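Local coordinates for uncharacterized DUF3829-like protein (Bacteroides thetaiotaomicron, PDB 3RH3), which is of unknown function, an all-helical protein with a DUF6845 region followed by a DUF3829-like C-terminal domain, and is probably a lipoprotein in its natural form, at residues N179-K184 against K248-M253; F93-Q98 against V130-Y135. All coordinates share one frame; numbering follows the deposited sequence. Where two conformers were deposited one is given.

Contact 1 of 2, residues N179-K184 against K248-M253; sequences NLYSRK and KEYQAM. With EDO (1,2-ethanediol), chain E.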
loop_
_atom_site.group_PDB
_atom_site.type_symbol
_atom_site.label_atom_id
_atom_site.label_comp_id
_atom_site.label_asym_id
_atom_site.label_seq_id
_atom_site.Cartn_x
_atom_site.Cartn_y
_atom_site.Cartn_z
ATOM N N ASN A 179 -2.441 -3.598 2.514
ATOM C CA ASN A 179 -3.366 -3.363 1.405
ATOM C C ASN A 179 -4.208 -4.613 1.111
ATOM O O ASN A 179 -5.421 -4.498 0.926
ATOM C CB ASN A 179 -2.619 -2.923 0.144
ATOM C CG ASN A 179 -3.535 -2.490 -0.973
ATOM O OD1 ASN A 179 -4.510 -1.769 -0.777
ATOM N ND2 ASN A 179 -3.290 -2.978 -2.157
ATOM N N LEU A 180 -3.576 -5.790 1.107
ATOM C CA LEU A 180 -4.266 -7.059 0.877
ATOM C C LEU A 180 -5.200 -7.398 2.024
ATOM O O LEU A 180 -6.298 -7.913 1.797
ATOM C CB LEU A 180 -3.263 -8.202 0.651
ATOM C CG LEU A 180 -2.493 -8.113 -0.687
ATOM C CD1 LEU A 180 -1.207 -8.944 -0.645
ATOM C CD2 LEU A 180 -3.394 -8.459 -1.878
ATOM N N TYR A 181 -4.775 -7.087 3.265
ATOM C CA TYR A 181 -5.595 -7.331 4.428
ATOM C C TYR A 181 -6.804 -6.372 4.470
ATOM O O TYR A 181 -7.912 -6.826 4.773
ATOM C CB TYR A 181 -4.768 -7.211 5.712
ATOM C CG TYR A 181 -5.617 -7.442 6.937
ATOM C CD1 TYR A 181 -5.972 -8.734 7.331
ATOM C CD2 TYR A 181 -6.156 -6.371 7.648
ATOM C CE1 TYR A 181 -6.878 -8.949 8.360
ATOM C CE2 TYR A 181 -7.016 -6.578 8.722
ATOM C CZ TYR A 181 -7.353 -7.872 9.092
ATOM O OH TYR A 181 -8.249 -8.066 10.112
ATOM N N SER A 182 -6.583 -5.074 4.175
ATOM C CA SER A 182 -7.554 -3.968 4.249
ATOM C C SER A 182 -8.845 -4.131 3.404
ATOM O O SER A 182 -9.674 -3.233 3.400
ATOM C CB SER A 182 -6.871 -2.669 3.821
ATOM O OG SER A 182 -6.857 -2.441 2.415
ATOM N N ARG A 183 -8.982 -5.205 2.652
ATOM C CA ARG A 183 -10.108 -5.418 1.760
ATOM C C ARG A 183 -11.274 -6.017 2.526
ATOM O O ARG A 183 -11.417 -7.239 2.628
ATOM C CB ARG A 183 -9.695 -6.302 0.571
ATOM C CG ARG A 183 -8.578 -5.695 -0.243
ATOM C CD ARG A 183 -7.990 -6.653 -1.235
ATOM N NE ARG A 183 -6.898 -5.977 -1.920
ATOM C CZ ARG A 183 -6.311 -6.394 -3.030
ATOM N NH1 ARG A 183 -6.701 -7.523 -3.612
ATOM N NH2 ARG A 183 -5.338 -5.680 -3.578
ATOM N N LYS A 184 -12.081 -5.137 3.099
ATOM C CA LYS A 184 -13.288 -5.473 3.834
ATOM C C LYS A 184 -14.194 -6.309 2.932
ATOM O O LYS A 184 -14.371 -5.975 1.767
ATOM C CB LYS A 184 -13.957 -4.176 4.287
ATOM C CG LYS A 184 -15.268 -4.317 4.996
ATOM C CD LYS A 184 -15.614 -3.003 5.673
ATOM C CE LYS A 184 -17.078 -2.948 6.011
ATOM N NZ LYS A 184 -17.434 -3.911 7.079
ATOM N N LYS A 248 -11.403 -3.729 13.864
ATOM C CA LYS A 248 -10.642 -3.690 15.114
ATOM C C LYS A 248 -9.161 -4.069 14.874
ATOM O O LYS A 248 -8.271 -3.400 15.406
ATOM C CB LYS A 248 -11.278 -4.608 16.170
ATOM C CG LYS A 248 -10.686 -4.433 17.569
ATOM C CD LYS A 248 -11.529 -5.099 18.654
ATOM N N GLU A 249 -8.907 -5.124 14.079
ATOM C CA GLU A 249 -7.543 -5.585 13.781
ATOM C C GLU A 249 -6.826 -4.596 12.893
ATOM O O GLU A 249 -5.658 -4.304 13.122
ATOM C CB GLU A 249 -7.559 -6.979 13.118
ATOM C CG GLU A 249 -7.944 -8.108 14.067
ATOM C CD GLU A 249 -6.803 -8.721 14.856
ATOM O OE1 GLU A 249 -5.713 -8.105 14.925
ATOM O OE2 GLU A 249 -6.996 -9.835 15.395
ATOM N N TYR A 250 -7.517 -4.077 11.889
ATOM C CA TYR A 250 -6.948 -3.131 10.937
ATOM C C TYR A 250 -6.590 -1.805 11.621
ATOM O O TYR A 250 -5.485 -1.303 11.416
ATOM C CB TYR A 250 -7.888 -2.906 9.753
ATOM C CG TYR A 250 -7.253 -2.083 8.661
ATOM C CD1 TYR A 250 -6.077 -2.502 8.040
ATOM C CD2 TYR A 250 -7.774 -0.845 8.305
ATOM C CE1 TYR A 250 -5.443 -1.713 7.083
ATOM C CE2 TYR A 250 -7.156 -0.054 7.335
ATOM C CZ TYR A 250 -5.987 -0.492 6.730
ATOM O OH TYR A 250 -5.370 0.260 5.760
ATOM N N GLN A 251 -7.500 -1.260 12.429
ATOM C CA GLN A 251 -7.243 -0.025 13.163
ATOM C C GLN A 251 -6.030 -0.207 14.095
ATOM O O GLN A 251 -5.107 0.591 14.018
ATOM C CB GLN A 251 -8.490 0.445 13.945
ATOM C CG GLN A 251 -9.456 1.277 13.098
ATOM C CD GLN A 251 -8.791 2.456 12.412
ATOM O OE1 GLN A 251 -8.725 2.526 11.178
ATOM N NE2 GLN A 251 -8.232 3.378 13.195
ATOM N N ALA A 252 -5.993 -1.303 14.875
ATOM C CA ALA A 252 -4.897 -1.634 15.796
ATOM C C ALA A 252 -3.555 -1.716 15.081
ATOM O O ALA A 252 -2.584 -1.086 15.505
ATOM C CB ALA A 252 -5.176 -2.950 16.495
HETATM N N MSE A 253 -3.492 -2.513 14.005
HETATM C CA MSE A 253 -2.263 -2.698 13.270
HETATM C C MSE A 253 -1.842 -1.443 12.519
HETATM O O MSE A 253 -0.637 -1.197 12.407
HETATM C CB MSE A 253 -2.406 -3.864 12.303
HETATM C CG MSE A 253 -2.334 -5.234 12.995
HETATM SE SE MSE A 253 -2.251 -6.599 11.608
HETATM C CE MSE A 253 -4.216 -6.403 11.077
HETATM C C1 EDO E . -9.545 0.632 -0.742
HETATM O O1 EDO E . -10.453 -0.158 -1.525
HETATM C C2 EDO E . -8.185 0.796 -1.416
HETATM O O2 EDO E . -7.188 0.089 -0.659
#
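Y181, the last residue of helix 161-181, puts its ring against E249, Y250 and M253 of helix 247-257. Its CB points toward helix 247-257, and CG stands anti to the backbone N (chi1 179°). The close contacts begin at CD2, which lies 3.9 Å from Y250 CD1, as the two tyrosine side chains slide past each other in opposite directions. CE2 comes next: it is 3.9 Å from Y250 CB, which sits in the ring plane at the edge. The methyl group of M253, a selenomethionine, lies over one face, its CE 4.0 Å from the Y181 ring centroid in a CH-pi contact. That methyl is offset toward the rim and is nearest to CE2. At the tip, Y181 OH lies 3.3 Å from E249 CB and accepts a hydrogen bond from S246 N, just ahead of the segment. The E249 carboxylate turns elsewhere, to salt bridges with K242 and K238. An alanine at Y181 would probably leave the M253 methyl without its aromatic face, S246 N without this acceptor, and a gap between the helices.

S182 packs by CB, 3.7 Å from Y250 CE1, and its CA lies over one face of the Y250 ring. Its OG, between the backbone N and the carbonyl carbon (chi1 85°), bonds back to N179 O at 2.9 Å. No hydrogen bond joins the two segments. M236 of helix 216-240 and I192 of helix 189-207 also touch Y181. This is largely apolar helix-to-helix packing in an all-helical bundle, at the end of helix 161-181, within the DUF3829-like C-terminal domain.

Contact 2 of 2, residues F93-Q98 against V130-Y135; sequences FNVRTQ and VELSEY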
loop_
_atom_site.group_PDB
_atom_site.type_symbol
_atom_site.label_atom_id
_atom_site.label_comp_id
_atom_site.label_asym_id
_atom_site.label_seq_id
_atom_site.Cartn_x
_atom_site.Cartn_y
_atom_site.Cartn_z
ATOM N N PHE A 93 -9.185 5.988 -10.553
ATOM C CA PHE A 93 -10.121 7.117 -10.456
ATOM C C PHE A 93 -11.522 6.778 -10.977
ATOM O O PHE A 93 -12.505 7.268 -10.407
ATOM C CB PHE A 93 -9.565 8.370 -11.146
ATOM C CG PHE A 93 -8.402 8.976 -10.383
ATOM C CD1 PHE A 93 -8.584 9.518 -9.116
ATOM C CD2 PHE A 93 -7.125 9.006 -10.933
ATOM C CE1 PHE A 93 -7.499 10.043 -8.399
ATOM C CE2 PHE A 93 -6.046 9.535 -10.220
ATOM C CZ PHE A 93 -6.238 10.048 -8.957
ATOM N N ASN A 94 -11.616 5.926 -12.018
ATOM C CA ASN A 94 -12.885 5.483 -12.598
ATOM C C ASN A 94 -13.665 4.634 -11.570
ATOM O O ASN A 94 -14.843 4.899 -11.307
ATOM C CB ASN A 94 -12.618 4.699 -13.907
ATOM C CG ASN A 94 -13.752 3.863 -14.469
ATOM O OD1 ASN A 94 -13.562 2.689 -14.811
ATOM N ND2 ASN A 94 -14.936 4.450 -14.630
ATOM N N VAL A 95 -13.003 3.626 -10.970
ATOM C CA VAL A 95 -13.685 2.767 -9.990
ATOM C C VAL A 95 -13.980 3.583 -8.694
ATOM O O VAL A 95 -15.023 3.361 -8.097
ATOM C CB VAL A 95 -13.008 1.395 -9.706
ATOM C CG1 VAL A 95 -12.868 0.574 -10.987
ATOM C CG2 VAL A 95 -11.664 1.543 -9.010
ATOM N N ARG A 96 -13.143 4.587 -8.347
ATOM C CA ARG A 96 -13.385 5.440 -7.178
ATOM C C ARG A 96 -14.652 6.279 -7.374
ATOM O O ARG A 96 -15.455 6.388 -6.448
ATOM C CB ARG A 96 -12.192 6.351 -6.898
ATOM C CG ARG A 96 -12.353 7.164 -5.633
ATOM C CD ARG A 96 -11.168 8.065 -5.426
ATOM N NE ARG A 96 -11.274 8.793 -4.168
ATOM C CZ ARG A 96 -11.781 10.014 -4.057
ATOM N NH1 ARG A 96 -12.222 10.657 -5.132
ATOM N NH2 ARG A 96 -11.843 10.606 -2.872
ATOM N N THR A 97 -14.825 6.860 -8.575
ATOM C CA THR A 97 -15.988 7.676 -8.926
ATOM C C THR A 97 -17.246 6.813 -8.861
ATOM O O THR A 97 -18.215 7.247 -8.242
ATOM C CB THR A 97 -15.792 8.349 -10.291
ATOM O OG1 THR A 97 -14.629 9.172 -10.221
ATOM C CG2 THR A 97 -16.985 9.196 -10.700
ATOM N N GLN A 98 -17.221 5.595 -9.465
ATOM C CA GLN A 98 -18.335 4.635 -9.435
ATOM C C GLN A 98 -18.720 4.297 -7.995
ATOM O O GLN A 98 -19.907 4.264 -7.672
ATOM C CB GLN A 98 -17.967 3.337 -10.167
ATOM C CG GLN A 98 -18.122 3.372 -11.678
ATOM C CD GLN A 98 -17.745 2.040 -12.291
ATOM O OE1 GLN A 98 -16.694 1.895 -12.931
ATOM N NE2 GLN A 98 -18.587 1.029 -12.093
ATOM N N VAL A 130 -12.424 -3.629 -3.959
ATOM C CA VAL A 130 -11.331 -4.567 -4.225
ATOM C C VAL A 130 -10.568 -4.083 -5.459
ATOM O O VAL A 130 -9.339 -4.008 -5.427
ATOM C CB VAL A 130 -11.844 -6.027 -4.355
ATOM C CG1 VAL A 130 -10.723 -6.974 -4.771
ATOM C CG2 VAL A 130 -12.454 -6.490 -3.037
ATOM N N GLU A 131 -11.305 -3.694 -6.515
ATOM C CA GLU A 131 -10.739 -3.135 -7.759
ATOM C C GLU A 131 -9.865 -1.913 -7.446
ATOM O O GLU A 131 -8.719 -1.858 -7.896
ATOM C CB GLU A 131 -11.849 -2.763 -8.749
ATOM C CG GLU A 131 -12.521 -3.964 -9.390
ATOM C CD GLU A 131 -13.341 -3.653 -10.626
ATOM O OE1 GLU A 131 -12.754 -3.194 -11.633
ATOM O OE2 GLU A 131 -14.566 -3.910 -10.604
ATOM N N LEU A 132 -10.365 -0.999 -6.590
ATOM C CA LEU A 132 -9.629 0.202 -6.170
ATOM C C LEU A 132 -8.316 -0.171 -5.452
ATOM O O LEU A 132 -7.272 0.448 -5.694
ATOM C CB LEU A 132 -10.520 1.062 -5.266
ATOM C CG LEU A 132 -10.013 2.455 -4.906
ATOM C CD1 LEU A 132 -10.057 3.385 -6.100
ATOM C CD2 LEU A 132 -10.914 3.079 -3.908
ATOM N N SER A 133 -8.385 -1.192 -4.589
ATOM C CA SER A 133 -7.258 -1.705 -3.836
ATOM C C SER A 133 -6.222 -2.350 -4.769
ATOM O O SER A 133 -5.029 -2.132 -4.581
ATOM C CB SER A 133 -7.746 -2.692 -2.780
ATOM O OG SER A 133 -6.672 -3.002 -1.915
ATOM N N GLU A 134 -6.686 -3.126 -5.773
ATOM C CA GLU A 134 -5.846 -3.776 -6.772
ATOM C C GLU A 134 -5.110 -2.747 -7.627
ATOM O O GLU A 134 -3.908 -2.907 -7.831
ATOM C CB GLU A 134 -6.670 -4.740 -7.663
ATOM C CG GLU A 134 -6.981 -6.047 -6.947
ATOM C CD GLU A 134 -7.969 -7.026 -7.564
ATOM O OE1 GLU A 134 -8.830 -6.604 -8.373
ATOM O OE2 GLU A 134 -7.914 -8.219 -7.181
ATOM N N TYR A 135 -5.796 -1.688 -8.103
ATOM C CA TYR A 135 -5.176 -0.631 -8.908
ATOM C C TYR A 135 -4.028 0.041 -8.142
ATOM O O TYR A 135 -2.933 0.218 -8.699
ATOM C CB TYR A 135 -6.203 0.403 -9.368
ATOM C CG TYR A 135 -7.007 -0.053 -10.562
ATOM C CD1 TYR A 135 -6.380 -0.466 -11.735
ATOM C CD2 TYR A 135 -8.397 -0.008 -10.547
ATOM C CE1 TYR A 135 -7.118 -0.868 -12.848
ATOM C CE2 TYR A 135 -9.145 -0.394 -11.656
ATOM C CZ TYR A 135 -8.504 -0.836 -12.802
ATOM O OH TYR A 135 -9.263 -1.211 -13.889
HETATM O O HOH W 1 -11.796 0.628 -14.299
#
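V95 packs into helix 115-154 with both of its methyls. CG2 is pressed against the backbone of L132, 3.7 Å from L132 CA, and also lies 3.8 Å from L132 CD1. The same L132 CD1 meets R96 CB at 3.7 Å. V95 CG1 is 3.9 Å from Y135 CE2, in the ring plane at the edge. The Y135 CG is anti to its own carbonyl carbon, beside the backbone N (chi1 -80°). This is the tight part of the contact, and L92 of helix 79-111 adds to it against L132 and Y135. The two helices follow one another in the chain and form an antiparallel helical hairpin. The axes of the two short segments approach to 9.0 Å, with 155° between their N-to-C directions.

The margin is looser. There the E131 carboxylate reaches V95, with OE1 3.8 Å from V95 CG1. No direct hydrogen bond crosses between the segments. In the conformer given, a water may link N94 OD1 (2.8 Å) to Y135 OH (3.2 Å). N94 is exposed and has two conformers, so this link is doubtful. The extended R96 chain leads away to a hydrogen bond from NE to V32 O.

In the fold
Contact 2 comes first in the chain, within the DUF6845 range, and contact 1 follows within the DUF3829-like range. Their centres are about 18 Å apart, yet segments 179-184 and 130-135 touch directly. R183 NE probably hydrogen-bonds to S133 OG at 3.0 Å, and N179 ND2 to S133 O at 3.1 Å. These polar links join helix 115-154 to the end of helix 161-181 and the loop that follows it. An ethanediol, probably from the crystallisation liquor, sits at this junction. Its O2 bonds weakly to N179 OD1 and S133 OG. The side chain of L132 is about 4 Å from the bound ethanediol, nearest atom to nearest atom.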